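Local coordinates for protein xylulose kinase (Escherichia coli, PDB 2ITM) that phosphorylates D-xylulose to D-xylulose 5-phosphate at the expense of ATP, and less efficiently 1-deoxy-D-xylulose, at residues 11-16 with 420-425. Residues are numbered along the deposited sequence; the frame is centred on the assembly and turned at random.
Sequences GVKVIL and GDVGPA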
loop_
_atom_site.group_PDB
_atom_site.type_symbol
_atom_site.label_atom_id
_atom_site.label_comp_id
_atom_site.label_asym_id
_atom_site.label_seq_id
_atom_site.Cartn_x
_atom_site.Cartn_y
_atom_site.Cartn_z
ATOM N N GLY A 11 -30.682 -10.712 7.563
ATOM C CA GLY A 11 -31.882 -10.696 8.375
ATOM C C GLY A 11 -33.179 -10.501 7.606
ATOM O O GLY A 11 -33.170 -10.238 6.418
ATOM N N VAL A 12 -34.298 -10.636 8.303
ATOM C CA VAL A 12 -35.579 -10.175 7.791
ATOM C C VAL A 12 -36.092 -8.894 8.416
ATOM O O VAL A 12 -35.956 -8.659 9.604
ATOM C CB VAL A 12 -36.668 -11.243 7.854
ATOM C CG1 VAL A 12 -36.261 -12.469 7.119
ATOM C CG2 VAL A 12 -37.016 -11.583 9.284
ATOM N N LYS A 13 -36.683 -8.062 7.577
ATOM C CA LYS A 13 -37.333 -6.857 8.028
ATOM C C LYS A 13 -38.791 -6.865 7.610
ATOM O O LYS A 13 -39.106 -7.145 6.468
ATOM C CB LYS A 13 -36.614 -5.641 7.477
ATOM C CG LYS A 13 -37.228 -4.323 7.879
ATOM C CD LYS A 13 -36.595 -3.180 7.137
ATOM C CE LYS A 13 -36.136 -2.095 8.070
ATOM N NZ LYS A 13 -35.679 -0.900 7.341
ATOM N N VAL A 14 -39.688 -6.579 8.560
ATOM C CA VAL A 14 -41.090 -6.349 8.278
ATOM C C VAL A 14 -41.526 -4.955 8.678
ATOM O O VAL A 14 -41.110 -4.436 9.703
ATOM C CB VAL A 14 -42.002 -7.400 8.941
ATOM C CG1 VAL A 14 -41.500 -8.802 8.674
ATOM C CG2 VAL A 14 -42.127 -7.158 10.426
ATOM N N ILE A 15 -42.364 -4.352 7.847
ATOM C CA ILE A 15 -42.908 -3.034 8.123
ATOM C C ILE A 15 -44.421 -2.959 8.021
ATOM O O ILE A 15 -45.055 -3.748 7.313
ATOM C CB ILE A 15 -42.277 -1.974 7.217
ATOM C CG1 ILE A 15 -42.779 -2.092 5.787
ATOM C CG2 ILE A 15 -40.759 -2.005 7.313
ATOM C CD1 ILE A 15 -42.462 -0.894 4.953
ATOM N N LEU A 16 -44.984 -1.987 8.717
ATOM C CA LEU A 16 -46.405 -1.716 8.688
ATOM C C LEU A 16 -46.647 -0.333 8.131
ATOM O O LEU A 16 -46.254 0.639 8.771
ATOM C CB LEU A 16 -46.946 -1.817 10.091
ATOM C CG LEU A 16 -48.379 -2.246 10.359
ATOM C CD1 LEU A 16 -49.014 -1.371 11.379
ATOM C CD2 LEU A 16 -49.236 -2.386 9.148
ATOM N N GLY A 420 -34.268 6.720 2.195
ATOM C CA GLY A 420 -33.929 5.500 1.544
ATOM C C GLY A 420 -33.483 4.489 2.564
ATOM O O GLY A 420 -32.943 3.453 2.219
ATOM N N ASP A 421 -33.714 4.811 3.827
ATOM C CA ASP A 421 -33.408 3.913 4.926
ATOM C C ASP A 421 -34.211 2.625 4.879
ATOM O O ASP A 421 -33.682 1.554 5.113
ATOM C CB ASP A 421 -33.557 4.621 6.281
ATOM C CG ASP A 421 -34.881 5.326 6.432
ATOM O OD1 ASP A 421 -35.187 6.214 5.619
ATOM O OD2 ASP A 421 -35.680 5.081 7.352
ATOM N N VAL A 422 -35.489 2.731 4.564
ATOM C CA VAL A 422 -36.414 1.655 4.853
ATOM C C VAL A 422 -36.089 0.371 4.099
ATOM O O VAL A 422 -36.105 -0.705 4.664
ATOM C CB VAL A 422 -37.860 2.073 4.628
ATOM C CG1 VAL A 422 -38.792 0.948 4.977
ATOM C CG2 VAL A 422 -38.173 3.278 5.455
ATOM N N GLY A 423 -35.785 0.501 2.818
ATOM C CA GLY A 423 -35.324 -0.620 2.039
ATOM C C GLY A 423 -36.409 -1.283 1.220
ATOM O O GLY A 423 -37.503 -0.768 1.089
ATOM N N PRO A 424 -36.082 -2.448 0.680
ATOM C CA PRO A 424 -37.005 -3.207 -0.147
ATOM C C PRO A 424 -38.361 -3.486 0.473
ATOM O O PRO A 424 -39.317 -3.624 -0.253
ATOM C CB PRO A 424 -36.243 -4.502 -0.383
ATOM C CG PRO A 424 -34.845 -4.101 -0.363
ATOM C CD PRO A 424 -34.747 -3.061 0.677
ATOM N N ALA A 425 -38.433 -3.563 1.795
ATOM C CA ALA A 425 -39.702 -3.729 2.486
ATOM C C ALA A 425 -40.719 -2.648 2.121
ATOM O O ALA A 425 -41.894 -2.933 1.961
ATOM C CB ALA A 425 -39.500 -3.796 3.978
#
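Lys13 and Val422 make the one hydrogen bond of this contact: NZ of Lys13 donates to the carbonyl O of Val422 at 2.7 Å. The ammonium approaches the oxygen at a C=O...N angle of 121° and lies tilted 22° from the carbonyl plane. CG of Lys13 is anti to the backbone N, and the chain bends at chi3 (-128°), which sets CE. The aliphatic part follows the same oxygen, CD of Lys13 lying 3.5 Å from Val422 O. An alanine in place of Lys13 would probably leave the Val422 carbonyl without this donor and without the packing of CD and CE against its oxygen. The carboxylate of Asp421 may add at most a weak, long-range attraction; its OD2 stands 6.0 Å from Lys13 NZ, too far for a salt bridge, and the side chain is poorly ordered.

In the two-domain architecture of FGGY kinases, which belong to the actin-like ATPase clan, this contact joins strand 11-17 of the N-terminal domain to the loop that leads into helix 424-436 of the C-terminal domain and to Ala425 within that helix. Ala425 also touches Asp6, a residue thought important for activity, on the adjoining strand 2-7, whereas D-xylulose is about 14 Å from the Ala425 side chain.

Apolar contacts come from Ile15, two residues further along the same strand and on the same side as Lys13. Its CG2 meets Ala425 CB at 4.0 Å, and its CD1 reaches Val422 CG1 at 4.1 Å. The same methyl, CD1 of Ile15, also packs against the backbone O of Ala425 at 3.7 Å. On the other side of the strand, Val14 turns to Met56 and Leu59 of helix 45-62.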